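Local coordinates for glutamine amidotransferase domain-containing protein (Thermotoga maritima, PDB 1O1Y) that is a putative glutamine amidotransferase that probably hydrolyses glutamine to release ammonia for transfer to an acceptor substrate, at residues A[102-110]-A[174-183]. Sequence-based numbering, arbitrary orientation.
Sequences GSQMLAKVL and FVYGKAVGLQ
Phe174 and Leu106 meet because each first torsion turns its group into the angle between helix and hairpin: CG of Phe174 stands between backbone N and carbonyl carbon (chi1 66°), whereas that of Leu106 is anti to its backbone N (chi1 176°). Leu106 CD2 reaches Phe174 CE2 at 3.6 Å and Ala179 CB at 4.0 Å. The ring also points its edge at the carbonyl of Ser103, with O 3.7 Å from CZ, and Gly181 CA lies over one face. Ser103 CA comes within 4.1 Å of Gly181 CA, where glycine has no side chain to stand between helix and strand. Near the turn, Leu110 CD2 sits over a face of Tyr176, 3.9 Å from the ring centroid, a CH-pi contact. At the other end Gln104 NE2 donates a fairly straight bond to a lone pair of Gln183 OE1 (3.1 Å), although the two amide planes are 60° apart. A leucine in place of Gln104 would probably leave Gln183 OE1 without this donor and the Gln183 amide freer to turn. Ser103 OG hydrogen-bonds to O of the modified cysteine at position 100, probably the nucleophile at the strand-to-helix elbow of type 1 glutamine amidotransferases. The type II' turn from Tyr176 to Ala179 closes the beta hairpin; strand 179-182 adjoins strand 96-98 in the central sheet, Phe154 of strand 152-154 meets the Phe174 ring, and helix 102-109 lies between this hairpin and helix 78-92.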
ATOM      1  N   GLY A 102       0.651   3.511   4.578  1.00 10.14           N
ATOM      2  CA  GLY A 102      -0.742   3.149   4.729  1.00  9.78           C
ATOM      3  C   GLY A 102      -0.945   1.942   5.608  1.00 10.85           C
ATOM      4  O   GLY A 102      -1.893   1.912   6.382  1.00 13.35           O
ATOM      5  N   SER A 103      -0.103   0.909   5.446  1.00 11.18           N
ATOM      6  CA  SER A 103      -0.222  -0.294   6.263  1.00 12.12           C
ATOM      7  C   SER A 103       0.142   0.007   7.717  1.00 12.23           C
ATOM      8  O   SER A 103      -0.459  -0.552   8.638  1.00 11.81           O
ATOM      9  CB  SER A 103       0.661  -1.451   5.728  1.00 11.32           C
ATOM     10  OG  SER A 103       2.069  -1.182   5.856  1.00 11.45           O
ATOM     11  N   GLN A 104       1.139   0.851   7.925  1.00 11.33           N
ATOM     12  CA  GLN A 104       1.584   1.224   9.270  1.00 10.61           C
ATOM     13  C   GLN A 104       0.535   2.080   9.967  1.00 12.11           C
ATOM     14  O   GLN A 104       0.257   1.904  11.149  1.00 12.20           O
ATOM     15  CB  GLN A 104       2.895   1.995   9.153  1.00 10.54           C
ATOM     16  CG  GLN A 104       4.004   1.092   8.702  1.00 14.53           C
ATOM     17  CD  GLN A 104       5.199   1.812   8.196  1.00 18.60           C
ATOM     18  OE1 GLN A 104       5.282   3.051   8.219  1.00 16.16           O
ATOM     19  NE2 GLN A 104       6.153   1.042   7.721  1.00 19.04           N
HETATM   20  N   MSE A 105      -0.109   2.977   9.223  1.00 10.17           N
HETATM   21  CA  MSE A 105      -1.181   3.803   9.789  1.00  9.87           C
HETATM   22  C   MSE A 105      -2.368   2.948  10.179  1.00  8.35           C
HETATM   23  O   MSE A 105      -2.991   3.176  11.217  1.00 10.36           O
HETATM   24  CB  MSE A 105      -1.597   4.899   8.799  1.00  9.29           C
HETATM   25  CG  MSE A 105      -0.477   5.929   8.608  1.00  7.04           C
HETATM   26 SE   MSE A 105      -0.935   7.289   7.316  0.70 15.73          SE
HETATM   27  CE  MSE A 105      -2.323   8.180   8.291  1.00 15.97           C
ATOM     28  N   LEU A 106      -2.684   1.958   9.362  1.00  9.18           N
ATOM     29  CA  LEU A 106      -3.759   1.033   9.691  1.00 10.38           C
ATOM     30  C   LEU A 106      -3.410   0.241  10.962  1.00  9.70           C
ATOM     31  O   LEU A 106      -4.244   0.082  11.860  1.00 10.02           O
ATOM     32  CB  LEU A 106      -4.030   0.060   8.526  1.00  9.19           C
ATOM     33  CG  LEU A 106      -5.090  -1.032   8.788  1.00  9.51           C
ATOM     34  CD1 LEU A 106      -6.468  -0.475   9.090  1.00 16.14           C
ATOM     35  CD2 LEU A 106      -5.163  -1.999   7.585  1.00 12.33           C
ATOM     36  N   ALA A 107      -2.196  -0.288  11.032  1.00 10.25           N
ATOM     37  CA  ALA A 107      -1.746  -1.026  12.221  1.00 10.30           C
ATOM     38  C   ALA A 107      -1.867  -0.196  13.492  1.00  9.94           C
ATOM     39  O   ALA A 107      -2.301  -0.673  14.526  1.00  8.95           O
ATOM     40  CB  ALA A 107      -0.327  -1.479  12.054  1.00  9.66           C
ATOM     41  N   LYS A 108      -1.462   1.065  13.416  1.00  7.59           N
ATOM     42  CA  LYS A 108      -1.579   1.980  14.541  1.00  9.11           C
ATOM     43  C   LYS A 108      -3.041   2.168  15.001  1.00  8.62           C
ATOM     44  O   LYS A 108      -3.324   2.152  16.180  1.00  9.29           O
ATOM     45  CB  LYS A 108      -0.934   3.345  14.181  1.00  8.95           C
ATOM     46  CG  LYS A 108      -1.116   4.388  15.248  1.00 11.61           C
ATOM     47  CD  LYS A 108      -0.390   5.698  14.866  1.00 14.88           C
ATOM     48  CE  LYS A 108      -0.956   6.892  15.634  1.00 23.34           C
ATOM     49  NZ  LYS A 108      -0.272   8.217  15.381  1.00 18.43           N
ATOM     50  N   VAL A 109      -3.948   2.383  14.057  1.00  9.37           N
ATOM     51  CA  VAL A 109      -5.356   2.558  14.390  1.00  9.17           C
ATOM     52  C   VAL A 109      -5.899   1.306  15.099  1.00 10.15           C
ATOM     53  O   VAL A 109      -6.736   1.398  16.022  1.00 10.19           O
ATOM     54  CB  VAL A 109      -6.168   2.950  13.160  1.00 10.00           C
ATOM     55  CG1 VAL A 109      -7.641   2.891  13.448  1.00 13.36           C
ATOM     56  CG2 VAL A 109      -5.782   4.352  12.699  1.00 12.07           C
ATOM     57  N   LEU A 110      -5.378   0.141  14.710  1.00  8.85           N
ATOM     58  CA  LEU A 110      -5.782  -1.151  15.282  1.00 10.64           C
ATOM     59  C   LEU A 110      -4.965  -1.473  16.546  1.00 11.74           C
ATOM     60  O   LEU A 110      -4.998  -2.601  17.068  1.00 11.36           O
ATOM     61  CB  LEU A 110      -5.591  -2.237  14.225  1.00  9.54           C
ATOM     62  CG  LEU A 110      -6.551  -2.105  13.034  1.00 14.19           C
ATOM     63  CD1 LEU A 110      -6.221  -3.186  12.033  1.00 15.01           C
ATOM     64  CD2 LEU A 110      -7.983  -2.220  13.479  1.00 15.58           C
ATOM     65  N   PHE A 174      -1.168  -7.931   6.515  1.00  9.90           N
ATOM     66  CA  PHE A 174      -2.185  -8.417   7.410  1.00  8.51           C
ATOM     67  C   PHE A 174      -3.549  -8.015   6.918  1.00  9.12           C
ATOM     68  O   PHE A 174      -3.682  -7.146   6.093  1.00  8.56           O
ATOM     69  CB  PHE A 174      -1.949  -7.931   8.849  1.00  9.89           C
ATOM     70  CG  PHE A 174      -2.091  -6.439   9.018  1.00  9.35           C
ATOM     71  CD1 PHE A 174      -1.010  -5.587   8.813  1.00 12.67           C
ATOM     72  CD2 PHE A 174      -3.323  -5.889   9.344  1.00 10.71           C
ATOM     73  CE1 PHE A 174      -1.161  -4.220   8.966  1.00 13.89           C
ATOM     74  CE2 PHE A 174      -3.468  -4.498   9.519  1.00  9.05           C
ATOM     75  CZ  PHE A 174      -2.388  -3.669   9.316  1.00 10.06           C
ATOM     76  N   VAL A 175      -4.553  -8.684   7.461  1.00  9.77           N
ATOM     77  CA  VAL A 175      -5.942  -8.404   7.163  1.00 11.59           C
ATOM     78  C   VAL A 175      -6.731  -8.331   8.490  1.00 11.39           C
ATOM     79  O   VAL A 175      -6.472  -9.074   9.459  1.00 12.46           O
ATOM     80  CB  VAL A 175      -6.577  -9.502   6.259  0.65 12.03           C
ATOM     81  CG1 VAL A 175      -8.087  -9.320   6.127  0.65 12.59           C
ATOM     82  CG2 VAL A 175      -5.918  -9.545   4.917  0.65  9.34           C
ATOM     83  N   TYR A 176      -7.663  -7.402   8.526  1.00 11.65           N
ATOM     84  CA  TYR A 176      -8.600  -7.219   9.638  1.00 12.53           C
ATOM     85  C   TYR A 176      -9.927  -6.848   9.013  1.00 13.09           C
ATOM     86  O   TYR A 176     -10.088  -5.752   8.521  1.00 11.20           O
ATOM     87  CB  TYR A 176      -8.116  -6.101  10.567  1.00 13.41           C
ATOM     88  CG  TYR A 176      -9.097  -5.744  11.671  1.00 16.25           C
ATOM     89  CD1 TYR A 176      -9.196  -6.502  12.808  1.00 32.70           C
ATOM     90  CD2 TYR A 176      -9.950  -4.664  11.534  1.00 21.56           C
ATOM     91  CE1 TYR A 176     -10.131  -6.177  13.788  1.00 36.78           C
ATOM     92  CE2 TYR A 176     -10.858  -4.338  12.515  1.00 30.32           C
ATOM     93  CZ  TYR A 176     -10.941  -5.102  13.632  1.00 31.04           C
ATOM     94  OH  TYR A 176     -11.857  -4.787  14.616  1.00 49.25           O
ATOM     95  N   GLY A 177     -10.859  -7.787   8.983  1.00 15.46           N
ATOM     96  CA  GLY A 177     -12.165  -7.559   8.369  1.00 16.15           C
ATOM     97  C   GLY A 177     -11.967  -7.358   6.883  1.00 14.83           C
ATOM     98  O   GLY A 177     -11.321  -8.165   6.215  1.00 14.81           O
ATOM     99  N   LYS A 178     -12.462  -6.222   6.381  1.00 13.85           N
ATOM    100  CA  LYS A 178     -12.250  -5.817   4.999  1.00 13.49           C
ATOM    101  C   LYS A 178     -11.081  -4.867   4.785  1.00 12.83           C
ATOM    102  O   LYS A 178     -10.902  -4.328   3.676  1.00 11.77           O
ATOM    103  CB  LYS A 178     -13.537  -5.223   4.481  1.00 14.41           C
ATOM    104  CG  LYS A 178     -14.624  -6.301   4.445  1.00 18.98           C
ATOM    105  CD  LYS A 178     -16.011  -5.726   4.603  1.00 29.31           C
ATOM    106  CE  LYS A 178     -16.599  -5.173   3.333  1.00 36.74           C
ATOM    107  NZ  LYS A 178     -18.098  -4.887   3.496  1.00 37.76           N
ATOM    108  N   ALA A 179     -10.271  -4.689   5.823  1.00 11.45           N
ATOM    109  CA  ALA A 179      -9.082  -3.845   5.748  1.00 10.53           C
ATOM    110  C   ALA A 179      -7.820  -4.671   5.640  1.00 11.47           C
ATOM    111  O   ALA A 179      -7.628  -5.654   6.363  1.00 14.08           O
ATOM    112  CB  ALA A 179      -8.991  -2.930   6.969  1.00 11.34           C
ATOM    113  N   VAL A 180      -6.989  -4.250   4.711  1.00 11.50           N
ATOM    114  CA  VAL A 180      -5.776  -4.947   4.338  1.00 12.13           C
ATOM    115  C   VAL A 180      -4.633  -3.992   4.466  1.00 12.05           C
ATOM    116  O   VAL A 180      -4.718  -2.855   4.032  1.00 11.15           O
ATOM    117  CB  VAL A 180      -5.889  -5.460   2.880  1.00 12.98           C
ATOM    118  CG1 VAL A 180      -4.574  -6.116   2.398  1.00 14.32           C
ATOM    119  CG2 VAL A 180      -7.094  -6.393   2.706  1.00 15.17           C
ATOM    120  N   GLY A 181      -3.541  -4.427   5.065  1.00 11.43           N
ATOM    121  CA  GLY A 181      -2.307  -3.664   5.072  1.00 11.57           C
ATOM    122  C   GLY A 181      -1.185  -4.453   4.449  1.00 14.02           C
ATOM    123  O   GLY A 181      -0.937  -5.571   4.842  1.00 12.79           O
ATOM    124  N   LEU A 182      -0.495  -3.855   3.483  1.00 10.68           N
ATOM    125  CA  LEU A 182       0.688  -4.467   2.855  1.00 11.17           C
ATOM    126  C   LEU A 182       1.846  -3.522   3.003  1.00 11.07           C
ATOM    127  O   LEU A 182       1.744  -2.379   2.636  1.00 12.66           O
ATOM    128  CB  LEU A 182       0.429  -4.744   1.363  1.00 11.51           C
ATOM    129  CG  LEU A 182      -0.692  -5.667   0.962  1.00 12.44           C
ATOM    130  CD1 LEU A 182      -0.734  -5.817  -0.580  1.00 16.14           C
ATOM    131  CD2 LEU A 182      -0.568  -7.004   1.644  1.00 12.97           C
ATOM    132  N   GLN A 183       2.954  -3.994   3.557  1.00 10.89           N
ATOM    133  CA  GLN A 183       4.132  -3.161   3.695  1.00 11.20           C
ATOM    134  C   GLN A 183       4.765  -2.844   2.316  1.00 12.34           C
ATOM    135  O   GLN A 183       5.354  -1.763   2.089  1.00 13.60           O
ATOM    136  CB  GLN A 183       5.129  -3.862   4.608  1.00  9.10           C
ATOM    137  CG  GLN A 183       6.437  -3.130   4.769  1.00 11.91           C
ATOM    138  CD  GLN A 183       6.251  -1.855   5.567  1.00 20.06           C
ATOM    139  OE1 GLN A 183       6.127  -1.923   6.792  1.00 16.12           O
ATOM    140  NE2 GLN A 183       6.222  -0.700   4.884  1.00 16.46           N
TER